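Local coordinates for protein 6-phospho-beta-d glycosidase (Streptococcus pyogenes, PDB 5FOO) that probably hydrolyses 6-phosphorylated beta-glucosides as a family 1 glycoside hydrolase and binds 6-phosphocyclophellitol in its barrel pocket, at residues E436-I439 and H440-V443; Y55-I58 and E59-L62; I390-L393 and K394-T398. The protein carries 1 engineered substitution. All coordinates share one frame; numbering follows the deposited sequence.

Contact 1 (E436-I439 and H440-V443)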
ATOM      1  N   GLU A 436       9.272 -10.032  15.819  1.00 25.84           N
ATOM      2  CA  GLU A 436       8.804  -9.166  16.887  1.00 28.30           C
ATOM      3  C   GLU A 436       9.770  -8.013  17.016  1.00 27.45           C
ATOM      4  O   GLU A 436      10.972  -8.210  16.875  1.00 29.14           O
ATOM      5  CB  GLU A 436       8.841 -10.002  18.193  1.00 29.95           C
ATOM      6  CG  GLU A 436       8.550  -9.240  19.446  1.00 33.96           C
ATOM      7  CD  GLU A 436       8.771 -10.050  20.715  1.00 34.59           C
ATOM      8  OE1 GLU A 436       9.192 -11.255  20.689  1.00 32.74           O
ATOM      9  OE2 GLU A 436       8.534  -9.400  21.743  1.00 42.78           O
ATOM     10  N   ASN A 437       9.273  -6.846  17.331  1.00 27.16           N
ATOM     11  CA  ASN A 437      10.103  -5.750  17.749  1.00 27.31           C
ATOM     12  C   ASN A 437       9.702  -5.324  19.163  1.00 30.42           C
ATOM     13  O   ASN A 437       8.526  -5.103  19.451  1.00 29.78           O
ATOM     14  CB  ASN A 437       9.955  -4.519  16.850  1.00 26.81           C
ATOM     15  CG  ASN A 437      11.031  -3.478  17.107  1.00 26.65           C
ATOM     16  OD1 ASN A 437      12.140  -3.796  17.608  1.00 28.59           O
ATOM     17  ND2 ASN A 437      10.755  -2.260  16.740  1.00 27.94           N
ATOM     18  N   ASN A 438      10.675  -5.180  20.045  1.00 29.65           N
ATOM     19  CA  ASN A 438      10.386  -4.557  21.340  1.00 31.01           C
ATOM     20  C   ASN A 438      10.435  -3.059  21.101  1.00 33.03           C
ATOM     21  O   ASN A 438      11.459  -2.511  20.719  1.00 32.48           O
ATOM     22  CB  ASN A 438      11.426  -4.979  22.349  1.00 29.77           C
ATOM     23  CG  ASN A 438      11.203  -4.384  23.728  1.00 32.97           C
ATOM     24  OD1 ASN A 438      11.114  -3.169  23.961  1.00 36.46           O
ATOM     25  ND2 ASN A 438      11.074  -5.253  24.643  1.00 39.36           N
ATOM     26  N   ILE A 439       9.340  -2.366  21.318  1.00 32.88           N
ATOM     27  CA  ILE A 439       9.346  -0.974  20.971  1.00 31.41           C
ATOM     28  C   ILE A 439      10.064  -0.046  21.942  1.00 35.47           C
ATOM     29  O   ILE A 439      10.220   1.125  21.658  1.00 36.00           O
ATOM     30  CB  ILE A 439       7.963  -0.440  20.620  1.00 34.38           C
ATOM     31  CG1 ILE A 439       6.993  -0.591  21.783  1.00 36.47           C
ATOM     32  CG2 ILE A 439       7.451  -1.188  19.410  1.00 35.57           C
ATOM     33  CD1 ILE A 439       5.857   0.379  21.613  1.00 36.80           C
ATOM     34  N   HIS A 440      10.563  -0.563  23.052  1.00 37.47           N
ATOM     35  CA  HIS A 440      11.328   0.267  23.930  1.00 36.56           C
ATOM     36  C   HIS A 440      12.816   0.091  23.659  1.00 33.26           C
ATOM     37  O   HIS A 440      13.524   1.048  23.763  1.00 36.92           O
ATOM     38  CB  HIS A 440      10.995  -0.033  25.395  1.00 39.07           C
ATOM     39  CG  HIS A 440       9.541  -0.093  25.677  1.00 33.93           C
ATOM     40  ND1 HIS A 440       8.760   1.040  25.772  1.00 35.86           N
ATOM     41  CD2 HIS A 440       8.713  -1.155  25.832  1.00 34.10           C
ATOM     42  CE1 HIS A 440       7.507   0.677  25.983  1.00 35.89           C
ATOM     43  NE2 HIS A 440       7.461  -0.643  26.055  1.00 38.59           N
ATOM     44  N   THR A 441      13.272  -1.124  23.372  1.00 32.38           N
ATOM     45  CA  THR A 441      14.703  -1.409  23.146  1.00 32.76           C
ATOM     46  C   THR A 441      15.097  -1.555  21.671  1.00 31.77           C
ATOM     47  O   THR A 441      16.272  -1.696  21.384  1.00 31.59           O
ATOM     48  CB  THR A 441      15.134  -2.732  23.826  1.00 31.42           C
ATOM     49  OG1 THR A 441      14.474  -3.841  23.213  1.00 28.11           O
ATOM     50  CG2 THR A 441      14.813  -2.683  25.371  1.00 33.16           C
ATOM     51  N   GLN A 442      14.105  -1.595  20.781  1.00 33.45           N
ATOM     52  CA  GLN A 442      14.271  -1.900  19.351  1.00 32.80           C
ATOM     53  C   GLN A 442      15.028  -3.201  19.043  1.00 35.35           C
ATOM     54  O   GLN A 442      15.584  -3.385  17.950  1.00 39.03           O
ATOM     55  CB  GLN A 442      14.943  -0.703  18.693  1.00 30.82           C
ATOM     56  CG  GLN A 442      14.166   0.572  18.865  1.00 28.68           C
ATOM     57  CD  GLN A 442      12.884   0.566  18.078  1.00 33.32           C
ATOM     58  OE1 GLN A 442      12.731  -0.119  17.028  1.00 26.49           O
ATOM     59  NE2 GLN A 442      11.934   1.349  18.564  1.00 33.40           N
ATOM     60  N   VAL A 443      15.006  -4.119  19.990  1.00 32.37           N
ATOM     61  CA  VAL A 443      15.518  -5.457  19.764  1.00 33.12           C
ATOM     62  C   VAL A 443      14.507  -6.309  19.026  1.00 32.74           C
ATOM     63  O   VAL A 443      13.320  -6.393  19.421  1.00 31.96           O
ATOM     64  CB  VAL A 443      15.840  -6.135  21.116  1.00 32.56           C
ATOM     65  CG1 VAL A 443      16.200  -7.635  20.945  1.00 33.75           C
ATOM     66  CG2 VAL A 443      16.961  -5.354  21.772  1.00 32.06           C
TER

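Contact 2 (Y55-I58 and E59-L62)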
ATOM      1  N   TYR A  55      16.025   3.594  10.513  1.00 24.93           N
ATOM      2  CA  TYR A  55      17.085   4.535  10.249  1.00 25.65           C
ATOM      3  C   TYR A  55      18.482   3.958  10.660  1.00 28.70           C
ATOM      4  O   TYR A  55      19.475   4.056   9.892  1.00 26.87           O
ATOM      5  CB  TYR A  55      16.841   5.926  10.846  1.00 27.61           C
ATOM      6  CG  TYR A  55      17.961   6.894  10.492  1.00 29.94           C
ATOM      7  CD1 TYR A  55      17.967   7.560   9.280  1.00 30.57           C
ATOM      8  CD2 TYR A  55      19.058   7.096  11.353  1.00 34.49           C
ATOM      9  CE1 TYR A  55      19.027   8.381   8.917  1.00 30.27           C
ATOM     10  CE2 TYR A  55      20.091   7.962  11.009  1.00 31.83           C
ATOM     11  CZ  TYR A  55      20.071   8.592   9.780  1.00 32.85           C
ATOM     12  OH  TYR A  55      21.095   9.472   9.384  1.00 37.15           O
ATOM     13  N   HIS A  56      18.530   3.325  11.847  1.00 27.51           N
ATOM     14  CA  HIS A  56      19.744   2.755  12.368  1.00 26.94           C
ATOM     15  C   HIS A  56      19.920   1.291  11.988  1.00 28.19           C
ATOM     16  O   HIS A  56      21.022   0.877  11.683  1.00 32.70           O
ATOM     17  CB  HIS A  56      19.781   2.925  13.877  1.00 29.28           C
ATOM     18  CG  HIS A  56      19.804   4.353  14.332  1.00 27.59           C
ATOM     19  ND1 HIS A  56      18.751   4.939  15.001  1.00 29.10           N
ATOM     20  CD2 HIS A  56      20.783   5.283  14.293  1.00 28.72           C
ATOM     21  CE1 HIS A  56      19.077   6.184  15.316  1.00 27.87           C
ATOM     22  NE2 HIS A  56      20.301   6.421  14.894  1.00 29.70           N
ATOM     23  N   GLN A  57      18.856   0.514  11.952  1.00 25.68           N
ATOM     24  CA  GLN A  57      18.963  -0.942  11.845  1.00 28.25           C
ATOM     25  C   GLN A  57      18.687  -1.580  10.483  1.00 26.12           C
ATOM     26  O   GLN A  57      18.616  -2.787  10.394  1.00 25.47           O
ATOM     27  CB  GLN A  57      18.003  -1.566  12.877  1.00 28.66           C
ATOM     28  CG  GLN A  57      18.409  -1.247  14.315  1.00 30.22           C
ATOM     29  CD  GLN A  57      17.736  -2.193  15.311  1.00 33.02           C
ATOM     30  OE1 GLN A  57      17.847  -3.410  15.181  1.00 34.89           O
ATOM     31  NE2 GLN A  57      16.993  -1.649  16.261  1.00 33.02           N
ATOM     32  N   ILE A  58      18.519  -0.806   9.426  1.00 24.82           N
ATOM     33  CA  ILE A  58      18.228  -1.380   8.132  1.00 26.46           C
ATOM     34  C   ILE A  58      19.238  -2.444   7.711  1.00 27.57           C
ATOM     35  O   ILE A  58      18.836  -3.536   7.223  1.00 31.83           O
ATOM     36  CB  ILE A  58      17.957  -0.289   7.031  1.00 26.68           C
ATOM     37  CG1 ILE A  58      17.349  -0.943   5.787  1.00 29.44           C
ATOM     38  CG2 ILE A  58      19.229   0.461   6.708  1.00 28.87           C
ATOM     39  CD1 ILE A  58      16.032  -1.627   6.011  1.00 28.81           C
ATOM     40  N   GLU A  59      20.519  -2.188   7.901  1.00 31.50           N
ATOM     41  CA  GLU A  59      21.547  -3.170   7.469  1.00 34.41           C
ATOM     42  C   GLU A  59      21.392  -4.468   8.241  1.00 34.04           C
ATOM     43  O   GLU A  59      21.265  -5.529   7.638  1.00 32.49           O
ATOM     44  CB  GLU A  59      22.989  -2.695   7.731  1.00 36.47           C
ATOM     45  CG  GLU A  59      23.508  -1.643   6.796  1.00 35.79           C
ATOM     46  CD  GLU A  59      23.147  -0.239   7.221  1.00 38.68           C
ATOM     47  OE1 GLU A  59      22.370  -0.036   8.220  1.00 37.24           O
ATOM     48  OE2 GLU A  59      23.627   0.662   6.496  1.00 41.77           O
ATOM     49  N   SER A  60      21.350  -4.384   9.578  1.00 32.78           N
ATOM     50  CA  SER A  60      21.186  -5.630  10.378  1.00 32.54           C
ATOM     51  C   SER A  60      19.837  -6.305  10.141  1.00 30.03           C
ATOM     52  O   SER A  60      19.781  -7.543  10.059  1.00 32.31           O
ATOM     53  CB  SER A  60      21.402  -5.395  11.869  1.00 33.07           C
ATOM     54  OG  SER A  60      20.497  -4.421  12.313  1.00 35.06           O
ATOM     55  N   ASP A  61      18.767  -5.521   9.932  1.00 28.50           N
ATOM     56  CA  ASP A  61      17.443  -6.070   9.530  1.00 27.30           C
ATOM     57  C   ASP A  61      17.524  -6.865   8.221  1.00 29.35           C
ATOM     58  O   ASP A  61      16.974  -7.996   8.098  1.00 30.82           O
ATOM     59  CB  ASP A  61      16.422  -4.930   9.309  1.00 32.96           C
ATOM     60  CG  ASP A  61      15.849  -4.329  10.629  1.00 37.51           C
ATOM     61  OD1 ASP A  61      16.242  -4.798  11.745  1.00 34.76           O
ATOM     62  OD2 ASP A  61      14.988  -3.390  10.539  1.00 38.08           O
ATOM     63  N   LEU A  62      18.172  -6.289   7.202  1.00 27.58           N
ATOM     64  CA  LEU A  62      18.206  -7.023   5.897  1.00 28.84           C
ATOM     65  C   LEU A  62      19.069  -8.303   5.988  1.00 29.09           C
ATOM     66  O   LEU A  62      18.728  -9.329   5.445  1.00 29.36           O
ATOM     67  CB  LEU A  62      18.677  -6.124   4.766  1.00 28.53           C
ATOM     68  CG  LEU A  62      17.637  -5.022   4.462  1.00 27.96           C
ATOM     69  CD1 LEU A  62      18.332  -3.960   3.669  1.00 29.33           C
ATOM     70  CD2 LEU A  62      16.442  -5.568   3.690  1.00 29.55           C
TER
HETATM   71  O   HOH W   1      22.219  -1.769  10.770  1.00 33.32           O

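Contact 3 (I390-L393 and K394-T398)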
ATOM      1  N   ILE A 390       0.817 -18.084  10.821  1.00 30.19           N
ATOM      2  CA  ILE A 390       1.130 -19.217   9.925  1.00 29.69           C
ATOM      3  C   ILE A 390      -0.098 -19.726   9.200  1.00 30.73           C
ATOM      4  O   ILE A 390      -0.135 -19.759   7.950  1.00 25.02           O
ATOM      5  CB  ILE A 390       1.794 -20.346  10.692  1.00 32.82           C
ATOM      6  CG1 ILE A 390       3.178 -19.850  11.166  1.00 30.71           C
ATOM      7  CG2 ILE A 390       1.881 -21.628   9.833  1.00 33.67           C
ATOM      8  CD1 ILE A 390       3.936 -20.825  12.066  1.00 32.88           C
ATOM      9  N   GLN A 391      -1.141 -20.038   9.964  1.00 27.34           N
ATOM     10  CA  GLN A 391      -2.366 -20.470   9.372  1.00 26.93           C
ATOM     11  C   GLN A 391      -2.942 -19.422   8.402  1.00 29.97           C
ATOM     12  O   GLN A 391      -3.296 -19.734   7.241  1.00 28.17           O
ATOM     13  CB  GLN A 391      -3.376 -20.765  10.464  1.00 32.76           C
ATOM     14  CG  GLN A 391      -4.678 -21.329   9.954  1.00 36.86           C
ATOM     15  CD  GLN A 391      -4.445 -22.710   9.344  1.00 52.69           C
ATOM     16  OE1 GLN A 391      -3.535 -23.459   9.784  1.00 55.72           O
ATOM     17  NE2 GLN A 391      -5.227 -23.044   8.305  1.00 54.01           N
ATOM     18  N   PHE A 392      -3.077 -18.176   8.846  1.00 27.37           N
ATOM     19  CA  PHE A 392      -3.600 -17.127   7.951  1.00 28.72           C
ATOM     20  C   PHE A 392      -2.754 -17.053   6.659  1.00 25.68           C
ATOM     21  O   PHE A 392      -3.303 -17.018   5.571  1.00 26.41           O
ATOM     22  CB  PHE A 392      -3.621 -15.773   8.704  1.00 27.42           C
ATOM     23  CG  PHE A 392      -4.122 -14.565   7.914  1.00 27.76           C
ATOM     24  CD1 PHE A 392      -3.284 -13.873   7.038  1.00 26.73           C
ATOM     25  CD2 PHE A 392      -5.385 -14.010   8.168  1.00 24.91           C
ATOM     26  CE1 PHE A 392      -3.731 -12.718   6.377  1.00 27.24           C
ATOM     27  CE2 PHE A 392      -5.803 -12.878   7.535  1.00 26.76           C
ATOM     28  CZ  PHE A 392      -4.991 -12.208   6.646  1.00 24.63           C
ATOM     29  N   LEU A 393      -1.441 -16.915   6.793  1.00 27.25           N
ATOM     30  CA  LEU A 393      -0.572 -16.774   5.575  1.00 29.97           C
ATOM     31  C   LEU A 393      -0.723 -17.999   4.671  1.00 31.50           C
ATOM     32  O   LEU A 393      -0.950 -17.871   3.480  1.00 32.95           O
ATOM     33  CB  LEU A 393       0.885 -16.514   5.940  1.00 29.79           C
ATOM     34  CG  LEU A 393       1.141 -15.195   6.720  1.00 29.11           C
ATOM     35  CD1 LEU A 393       2.597 -15.096   7.085  1.00 28.70           C
ATOM     36  CD2 LEU A 393       0.679 -13.923   6.041  1.00 27.84           C
ATOM     37  N   LYS A 394      -0.714 -19.174   5.282  1.00 32.53           N
ATOM     38  CA  LYS A 394      -0.833 -20.459   4.569  1.00 34.44           C
ATOM     39  C   LYS A 394      -2.101 -20.519   3.755  1.00 32.72           C
ATOM     40  O   LYS A 394      -2.050 -20.791   2.551  1.00 29.85           O
ATOM     41  CB  LYS A 394      -0.758 -21.628   5.567  1.00 34.38           C
ATOM     42  CG  LYS A 394      -0.871 -23.008   4.977  1.00 40.54           C
ATOM     43  CD  LYS A 394      -0.066 -24.021   5.785  1.00 47.52           C
ATOM     44  CE  LYS A 394      -0.277 -25.414   5.180  1.00 55.09           C
ATOM     45  NZ  LYS A 394       0.747 -26.423   5.558  1.00 60.68           N
ATOM     46  N   GLU A 395      -3.247 -20.212   4.367  1.00 31.46           N
ATOM     47  CA  GLU A 395      -4.505 -20.169   3.577  1.00 30.97           C
ATOM     48  C   GLU A 395      -4.500 -19.192   2.416  1.00 28.65           C
ATOM     49  O   GLU A 395      -5.069 -19.494   1.356  1.00 29.38           O
ATOM     50  CB  GLU A 395      -5.747 -19.867   4.456  1.00 33.11           C
ATOM     51  CG  GLU A 395      -6.068 -20.978   5.451  1.00 37.20           C
ATOM     52  CD  GLU A 395      -7.149 -20.594   6.473  1.00 42.76           C
ATOM     53  OE1 GLU A 395      -8.029 -19.755   6.158  1.00 42.72           O
ATOM     54  OE2 GLU A 395      -7.095 -21.127   7.607  1.00 44.67           O
ATOM     55  N   HIS A 396      -3.953 -17.994   2.613  1.00 25.96           N
ATOM     56  CA  HIS A 396      -4.049 -16.961   1.566  1.00 27.83           C
ATOM     57  C   HIS A 396      -3.150 -17.385   0.380  1.00 27.65           C
ATOM     58  O   HIS A 396      -3.542 -17.284  -0.806  1.00 27.55           O
ATOM     59  CB  HIS A 396      -3.703 -15.562   2.132  1.00 27.68           C
ATOM     60  CG  HIS A 396      -4.833 -14.947   2.902  1.00 28.93           C
ATOM     61  ND1 HIS A 396      -5.151 -15.339   4.193  1.00 27.16           N
ATOM     62  CD2 HIS A 396      -5.745 -14.006   2.559  1.00 28.96           C
ATOM     63  CE1 HIS A 396      -6.222 -14.691   4.598  1.00 27.12           C
ATOM     64  NE2 HIS A 396      -6.603 -13.872   3.637  1.00 26.31           N
ATOM     65  N   LEU A 397      -1.978 -17.884   0.755  1.00 25.67           N
ATOM     66  CA  LEU A 397      -1.010 -18.460  -0.182  1.00 28.12           C
ATOM     67  C   LEU A 397      -1.557 -19.644  -0.923  1.00 27.38           C
ATOM     68  O   LEU A 397      -1.192 -19.828  -2.085  1.00 31.10           O
ATOM     69  CB  LEU A 397       0.287 -18.886   0.503  1.00 27.90           C
ATOM     70  CG  LEU A 397       1.374 -17.848   0.515  1.00 31.33           C
ATOM     71  CD1 LEU A 397       2.465 -18.318   1.424  1.00 35.05           C
ATOM     72  CD2 LEU A 397       1.954 -17.626  -0.862  1.00 33.18           C
ATOM     73  N   THR A 398      -2.421 -20.447  -0.280  1.00 30.46           N
ATOM     74  CA  THR A 398      -3.025 -21.594  -0.945  1.00 29.38           C
ATOM     75  C   THR A 398      -3.939 -21.084  -2.044  1.00 34.53           C
ATOM     76  O   THR A 398      -4.017 -21.673  -3.154  1.00 35.04           O
ATOM     77  CB  THR A 398      -3.790 -22.493   0.022  1.00 32.81           C
ATOM     78  OG1 THR A 398      -2.880 -23.012   0.996  1.00 33.17           O
ATOM     79  CG2 THR A 398      -4.387 -23.626  -0.701  1.00 31.74           C
TER

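Contact 1 (E436-I439 and H440-V443)
Asn-438 bonds to His-440 and Thr-441 in a local beta-hairpin turn contact, where the chain leaves strand 435-437 and folds back toward strand 444-446. The Asn-438 side chain turns in across the turn, and its OD1 accepts two backbone N-H groups. His-440 N lies 2.8 Å from Asn-438 OD1, in the carbonyl plane. Thr-441 N lies 3.0 Å from the same OD1, but 45° out of that plane. The Asn-438 side chain leaves anti to its own N (chi1 -180°), which puts OD1 within reach of both donors. Asn-438 N gives a straight bond to Val-443 O at 3.0 Å, while the bond from Gln-442 N to Asn-438 O is weak.

An amide-amide pair, Asn-437 with Gln-442, lies on the buried side. Asn-437 ND2 points at Gln-442 OE1 at 2.9 Å, nearly linear and in the plane of its own amide, yet it arrives above the Gln-442 carbonyl plane. The two amides are turned 60° apart. Arg-444 donates to Asn-437 OD1 and to Gln-442 OE1, which thereby takes a second donor. Ile-439 CG1 sits over one face of the His-440 ring. Thr-441 OG1 takes the Val-443 N-H at 3.3 Å, forming an ST turn within the loop of an antiparallel hairpin.

Contact 2 (Y55-I58 and E59-L62)
Ile-58 meets Glu-59 and Leu-62 along helix 54-67, and its side chain divides between them. CB lies against Glu-59 N. Ile-58 CG2 is nearest to Glu-59 N, at 3.2 Å. It also stands 3.5 Å from Glu-59 OE1. The other branch leads along Leu-62: CG1 is 3.8 Å from Leu-62 CD1, and the terminal CD1 of Ile-58 reaches the same methyl at 4.0 Å. CG1 is anti to the backbone N (chi1 -167°), and the two apolar chains then run side by side, pointing the same way. Beyond this pair lie Tyr-73 of strand 72-76 and helix 93-108.

In the backbone, Gln-57 O accepts twice. Asp-61 N meets Gln-57 O nearly head-on at 2.8 Å, as in a regular helical turn. Ser-60 OG also donates to Gln-57 O, at 3.1 Å, and approaches from the side, with a C=O...OG angle of 116°. The hydroxyl sits between the Ser-60 N and carbonyl carbon (chi1 58°), which turns it back to the preceding turn.

The N-H groups of Glu-59 and Ser-60 have no backbone bond to the turn before, and the helix is kinked here. A water fills part of the break. It donates to His-56 O and to Glu-59 OE1, and accepts from Ser-60 N at 3.0 Å. Glu-59 OE2 forms a salt bridge with Arg-101, and Asp-61 forms one with Arg-444. The arrangement is a water-bridged kink in a helix of the (beta/alpha)8 barrel.

Contact 3 (I390-L393 and K394-T398)
Phe-392 O is gripped by two donors of one residue, His-396. The ring nitrogen His-396 ND1 lies 2.9 Å and His-396 N 3.2 Å from Phe-392 O. They reach the oxygen from opposite faces of its carbonyl plane. The ND1 bond is fairly straight and leaves the imidazole almost in its own plane, while ND1 stands above the carbonyl plane. The proton on ND1 is thus spent on the backbone, and this fixes the rotation of the ring.

The same placement sets up a stack. The Phe-392 and His-396 rings lie face to face, with centroids 4.1 Å apart and planes 27° from parallel. His-396 CE1 sits over the centre of the phenyl ring, 3.4 Å from Phe-392 CZ. In return, Phe-392 CE1 lies over the imidazole face, toward its rim. Phe-392 extends anti to its backbone N (chi1 179°), which carries its ring along the helix to the histidine.

Gln-391 and Glu-395 form a second pair, one turn apart on a more exposed side. Gln-391 NE2 donates to Glu-395 OE2 at 2.8 Å, in the plane of its own amide. The carboxylate uses its anti lone pair, and the two flat groups are 62° apart. Glu-395 OE1 forms a salt bridge with Arg-332. Farther on, Thr-398 OG1 donates to Lys-394 O at 2.8 Å, beside the regular bond from Thr-398 N.

Both segments belong to helix 387-405. Phe-392, Leu-393 and His-396 touch Asn-367 of strand 362-367, Leu-393 and Leu-397 rest on strand 410-416, and Ile-390 and Lys-394 lie against Trp-452 of helix 448-459.

In the fold
The three contacts come along the chain in the order 2, 3, 1, and all lie in the outer layer of one eight-stranded barrel. Contact 2 is on helix 54-67, which precedes strand 72-76. Contact 3 is on helix 387-405, between strands 362-367 and 410-416. Contact 1 is in the turn between strands 435-437 and 444-446. Contacts 1 and 2 have centres about 13 Å apart and touch: Gln-57 NE2 lies 2.8 Å from Gln-442 O, a probable hydrogen bond. Arg-444 also links them. The late hairpin thus meets an early helix. Contact 3 stands apart, with its centre about 26 Å from that of contact 1 and about 28 Å from that of contact 2.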